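Local coordinates for protein paenibacillus xanthan lyase (PDB 6F2P) that cleaves xanthan as a lyase, probably by the beta-elimination typical of polysaccharide lyase family 8, at residues Gln653-Glu665 with Val672-Glu684. Residues are numbered along the deposited sequence; the frame is centred on the assembly and turned at random.
Sequences QLNVTGINFWNDE and VTSNRKASVMTKE
Strands 656-661 and 678-684 pair antiparallel, T657 with T682, I659 with V680 and F661 with A678 forming the hydrogen-bonded pairs. They are neighbours in one sheet of the C-terminal beta-sandwich of polysaccharide lyase family 8. Strand 672-674 belongs to the facing sheet. F661 buries its ring between the two sheets. Its CB leaves the sheet on the I659 and V680 side, and CG is anti to the carbonyl carbon (chi1 -70°). This sets the ring centre under S674 CB in a CH-pi contact, 3.6 Å from that atom to the F661 centroid. I659 CG2 lies on the opposite face. V680 CG2 comes to the ring edge, 3.9 Å from F661 CE2. Shortening F661 to an alanine is likely to open a gap between the sheets, taking away the face under S674 CB and one neighbour of V680 CG2. I659 CD1 packs on V672, 3.7 Å from V672 CB. S674 OG donates to R676 O, on a lone pair. The face with N660, S679 and M681 packs against strands 457-462 and 466-474, joining this sandwich to the super-sandwich domain. There S679 OG donates to N660 OD1 at 2.9 Å, while N660 ND2 bonds S485. Beyond the strand, D664 OD1 accepts K677 N at 2.8 Å, nearly straight. At the other end, the K683 chain bends at its second torsion, and NZ donates to L654 O at 3.0 Å, in the carbonyl plane.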
loop_
_atom_site.group_PDB
_atom_site.type_symbol
_atom_site.label_atom_id
_atom_site.label_comp_id
_atom_site.label_asym_id
_atom_site.label_seq_id
_atom_site.Cartn_x
_atom_site.Cartn_y
_atom_site.Cartn_z
ATOM N N GLN A 653 23.804 7.888 11.390
ATOM C CA GLN A 653 24.150 7.026 12.509
ATOM C C GLN A 653 23.786 5.596 12.157
ATOM O O GLN A 653 24.577 4.674 12.353
ATOM C CB GLN A 653 23.374 7.427 13.764
ATOM C CG GLN A 653 23.574 8.859 14.188
ATOM C CD GLN A 653 24.689 9.011 15.198
ATOM O OE1 GLN A 653 24.439 9.311 16.370
ATOM N NE2 GLN A 653 25.933 8.809 14.753
ATOM N N LEU A 654 22.574 5.416 11.643
ATOM C CA LEU A 654 22.052 4.090 11.322
ATOM C C LEU A 654 22.587 3.579 9.987
ATOM O O LEU A 654 22.501 2.383 9.679
ATOM C CB LEU A 654 20.526 4.141 11.256
ATOM C CG LEU A 654 19.751 4.429 12.537
ATOM C CD1 LEU A 654 18.269 4.538 12.225
ATOM C CD2 LEU A 654 20.003 3.319 13.529
ATOM N N ASN A 655 23.129 4.495 9.195
ATOM C CA ASN A 655 23.434 4.218 7.799
ATOM C C ASN A 655 22.239 3.605 7.064
ATOM O O ASN A 655 22.373 2.654 6.288
ATOM C CB ASN A 655 24.697 3.366 7.683
ATOM C CG ASN A 655 25.916 4.084 8.222
ATOM O OD1 ASN A 655 26.235 5.196 7.782
ATOM N ND2 ASN A 655 26.584 3.476 9.204
ATOM N N VAL A 656 21.064 4.169 7.340
ATOM C CA VAL A 656 19.832 3.814 6.647
ATOM C C VAL A 656 19.443 4.964 5.731
ATOM O O VAL A 656 19.411 6.122 6.156
ATOM C CB VAL A 656 18.686 3.563 7.634
ATOM C CG1 VAL A 656 17.354 3.488 6.893
ATOM C CG2 VAL A 656 18.937 2.293 8.431
ATOM N N THR A 657 19.170 4.652 4.470
ATOM C CA THR A 657 18.772 5.674 3.512
ATOM C C THR A 657 17.387 5.352 2.981
ATOM O O THR A 657 17.088 4.201 2.683
ATOM C CB THR A 657 19.752 5.750 2.323
ATOM O OG1 THR A 657 21.107 5.808 2.803
ATOM C CG2 THR A 657 19.460 6.961 1.469
ATOM N N GLY A 658 16.535 6.366 2.883
ATOM C CA GLY A 658 15.228 6.205 2.271
ATOM C C GLY A 658 15.134 7.085 1.037
ATOM O O GLY A 658 15.593 8.235 1.048
ATOM N N ILE A 659 14.557 6.551 -0.038
ATOM C CA ILE A 659 14.400 7.316 -1.270
ATOM C C ILE A 659 13.044 7.096 -1.928
ATOM O O ILE A 659 12.624 5.957 -2.112
ATOM C CB ILE A 659 15.436 6.908 -2.317
ATOM C CG1 ILE A 659 16.851 6.898 -1.727
ATOM C CG2 ILE A 659 15.326 7.821 -3.538
ATOM C CD1 ILE A 659 17.911 6.390 -2.687
ATOM N N ASN A 660 12.368 8.183 -2.296
ATOM C CA ASN A 660 11.194 8.089 -3.150
ATOM C C ASN A 660 11.503 8.580 -4.571
ATOM O O ASN A 660 11.969 9.704 -4.759
ATOM C CB ASN A 660 10.020 8.869 -2.558
ATOM C CG ASN A 660 9.466 8.237 -1.280
ATOM O OD1 ASN A 660 9.557 7.024 -1.080
ATOM N ND2 ASN A 660 8.877 9.067 -0.414
ATOM N N PHE A 661 11.253 7.722 -5.558
ATOM C CA PHE A 661 11.423 8.058 -6.968
ATOM C C PHE A 661 10.071 8.368 -7.616
ATOM O O PHE A 661 9.172 7.519 -7.629
ATOM C CB PHE A 661 12.060 6.886 -7.713
ATOM C CG PHE A 661 13.501 6.644 -7.368
ATOM C CD1 PHE A 661 14.507 7.360 -7.998
ATOM C CD2 PHE A 661 13.856 5.681 -6.439
ATOM C CE1 PHE A 661 15.847 7.132 -7.696
ATOM C CE2 PHE A 661 15.188 5.447 -6.135
ATOM C CZ PHE A 661 16.182 6.172 -6.767
ATOM N N TRP A 662 9.942 9.567 -8.178
ATOM C CA TRP A 662 8.650 10.061 -8.666
ATOM C C TRP A 662 8.353 9.823 -10.149
ATOM O O TRP A 662 7.204 9.949 -10.578
ATOM C CB TRP A 662 8.508 11.552 -8.353
ATOM C CG TRP A 662 8.419 11.828 -6.890
ATOM C CD1 TRP A 662 9.357 12.435 -6.111
ATOM C CD2 TRP A 662 7.333 11.489 -6.019
ATOM N NE1 TRP A 662 8.923 12.500 -4.809
ATOM C CE2 TRP A 662 7.681 11.928 -4.728
ATOM C CE3 TRP A 662 6.095 10.866 -6.209
ATOM C CZ2 TRP A 662 6.838 11.760 -3.630
ATOM C CZ3 TRP A 662 5.260 10.702 -5.119
ATOM C CH2 TRP A 662 5.637 11.143 -3.845
ATOM N N ASN A 663 9.376 9.489 -10.931
ATOM C CA ASN A 663 9.208 9.386 -12.377
ATOM C C ASN A 663 9.513 8.002 -12.932
ATOM O O ASN A 663 10.295 7.242 -12.355
ATOM C CB ASN A 663 10.068 10.430 -13.091
ATOM C CG ASN A 663 9.755 11.847 -12.651
ATOM O OD1 ASN A 663 10.643 12.579 -12.222
ATOM N ND2 ASN A 663 8.488 12.243 -12.758
ATOM N N ASP A 664 8.891 7.676 -14.058
ATOM C CA ASP A 664 9.169 6.413 -14.719
ATOM C C ASP A 664 10.291 6.562 -15.754
ATOM O O ASP A 664 10.185 6.082 -16.886
ATOM C CB ASP A 664 7.898 5.845 -15.362
ATOM C CG ASP A 664 7.018 5.099 -14.371
ATOM O OD1 ASP A 664 7.525 4.668 -13.311
ATOM O OD2 ASP A 664 5.815 4.925 -14.665
ATOM N N GLU A 665 11.360 7.245 -15.356
ATOM C CA GLU A 665 12.559 7.360 -16.178
ATOM C C GLU A 665 13.753 7.029 -15.292
ATOM O O GLU A 665 13.652 7.128 -14.066
ATOM C CB GLU A 665 12.686 8.770 -16.764
ATOM C CG GLU A 665 12.653 9.882 -15.720
ATOM C CD GLU A 665 12.869 11.277 -16.306
ATOM O OE1 GLU A 665 11.889 11.896 -16.773
ATOM O OE2 GLU A 665 14.022 11.763 -16.288
ATOM N N VAL A 672 21.877 5.079 -5.486
ATOM C CA VAL A 672 20.794 4.300 -6.064
ATOM C C VAL A 672 20.246 4.882 -7.360
ATOM O O VAL A 672 20.009 6.087 -7.482
ATOM C CB VAL A 672 19.642 4.116 -5.054
ATOM C CG1 VAL A 672 18.595 3.156 -5.605
ATOM C CG2 VAL A 672 20.177 3.610 -3.726
ATOM N N THR A 673 20.050 4.003 -8.331
ATOM C CA THR A 673 19.401 4.370 -9.572
ATOM C C THR A 673 18.151 3.515 -9.720
ATOM O O THR A 673 18.192 2.307 -9.472
ATOM C CB THR A 673 20.332 4.149 -10.789
ATOM O OG1 THR A 673 21.478 5.013 -10.694
ATOM C CG2 THR A 673 19.595 4.437 -12.085
ATOM N N SER A 674 17.039 4.149 -10.092
ATOM C CA SER A 674 15.806 3.436 -10.412
ATOM C C SER A 674 15.270 3.910 -11.748
ATOM O O SER A 674 15.354 5.096 -12.073
ATOM C CB SER A 674 14.741 3.644 -9.333
ATOM O OG SER A 674 13.498 3.082 -9.734
ATOM N N ASN A 675 14.715 2.983 -12.518
ATOM C CA ASN A 675 14.141 3.328 -13.811
ATOM C C ASN A 675 12.621 3.435 -13.741
ATOM O O ASN A 675 11.964 3.607 -14.758
ATOM C CB ASN A 675 14.546 2.303 -14.875
ATOM C CG ASN A 675 13.825 0.973 -14.715
ATOM O OD1 ASN A 675 13.438 0.595 -13.612
ATOM N ND2 ASN A 675 13.644 0.260 -15.818
ATOM N N ARG A 676 12.068 3.319 -12.537
ATOM C CA ARG A 676 10.620 3.369 -12.346
ATOM C C ARG A 676 10.258 4.093 -11.055
ATOM O O ARG A 676 11.070 4.165 -10.134
ATOM C CB ARG A 676 10.036 1.954 -12.302
ATOM C CG ARG A 676 10.080 1.193 -13.629
ATOM C CD ARG A 676 9.139 1.797 -14.668
ATOM N NE ARG A 676 9.166 1.060 -15.929
ATOM C CZ ARG A 676 10.044 1.262 -16.913
ATOM N NH1 ARG A 676 10.994 2.186 -16.798
ATOM N NH2 ARG A 676 9.976 0.533 -18.023
ATOM N N LYS A 677 9.044 4.631 -10.990
ATOM C CA LYS A 677 8.501 5.101 -9.720
ATOM C C LYS A 677 8.702 4.005 -8.683
ATOM O O LYS A 677 8.425 2.836 -8.951
ATOM C CB LYS A 677 7.008 5.419 -9.846
ATOM C CG LYS A 677 6.687 6.504 -10.852
ATOM C CD LYS A 677 5.195 6.563 -11.154
ATOM C CE LYS A 677 4.893 7.607 -12.219
ATOM N NZ LYS A 677 3.443 7.891 -12.299
ATOM N N ALA A 678 9.194 4.374 -7.508
ATOM C CA ALA A 678 9.529 3.376 -6.507
ATOM C C ALA A 678 9.769 4.014 -5.161
ATOM O O ALA A 678 10.168 5.171 -5.073
ATOM C CB ALA A 678 10.765 2.625 -6.939
ATOM N N SER A 679 9.533 3.258 -4.103
ATOM C CA SER A 679 9.988 3.668 -2.791
ATOM C C SER A 679 11.095 2.692 -2.396
ATOM O O SER A 679 10.934 1.478 -2.507
ATOM C CB SER A 679 8.842 3.632 -1.797
ATOM O OG SER A 679 9.253 4.159 -0.551
ATOM N N VAL A 680 12.237 3.221 -1.974
ATOM C CA VAL A 680 13.414 2.391 -1.747
ATOM C C VAL A 680 14.064 2.731 -0.416
ATOM O O VAL A 680 14.124 3.902 -0.038
ATOM C CB VAL A 680 14.437 2.601 -2.872
ATOM C CG1 VAL A 680 15.676 1.747 -2.659
ATOM C CG2 VAL A 680 13.790 2.308 -4.215
ATOM N N MET A 681 14.531 1.713 0.304
ATOM C CA MET A 681 15.272 1.939 1.539
ATOM C C MET A 681 16.498 1.029 1.605
ATOM O O MET A 681 16.411 -0.150 1.281
ATOM C CB MET A 681 14.366 1.762 2.760
ATOM C CG MET A 681 15.057 1.998 4.094
ATOM S SD MET A 681 13.920 2.402 5.447
ATOM C CE MET A 681 13.606 4.120 5.071
ATOM N N THR A 682 17.642 1.590 1.996
ATOM C CA THR A 682 18.888 0.829 2.093
ATOM C C THR A 682 19.429 0.800 3.522
ATOM O O THR A 682 19.297 1.767 4.273
ATOM C CB THR A 682 19.985 1.394 1.154
ATOM O OG1 THR A 682 20.399 2.690 1.612
ATOM C CG2 THR A 682 19.483 1.496 -0.297
ATOM N N LYS A 683 20.024 -0.327 3.894
ATOM C CA LYS A 683 20.758 -0.443 5.150
ATOM C C LYS A 683 22.168 -0.973 4.869
ATOM O O LYS A 683 22.334 -2.061 4.305
ATOM C CB LYS A 683 20.022 -1.365 6.123
ATOM C CG LYS A 683 20.853 -1.831 7.308
ATOM C CD LYS A 683 21.044 -0.740 8.351
ATOM C CE LYS A 683 22.200 -1.084 9.308
ATOM N NZ LYS A 683 22.061 -0.424 10.652
ATOM N N GLU A 684 23.179 -0.191 5.240
ATOM C CA GLU A 684 24.569 -0.592 5.051
ATOM C C GLU A 684 25.280 -0.904 6.371
ATOM O O GLU A 684 25.097 -0.217 7.373
ATOM C CB GLU A 684 25.345 0.482 4.290
ATOM C CG GLU A 684 26.829 0.168 4.152
ATOM C CD GLU A 684 27.548 1.066 3.161
ATOM O OE1 GLU A 684 26.961 2.079 2.714
ATOM O OE2 GLU A 684 28.711 0.750 2.834
HETATM O O HOH W 1 22.056 3.212 3.821
HETATM O O HOH W 2 12.994 6.951 -10.852
#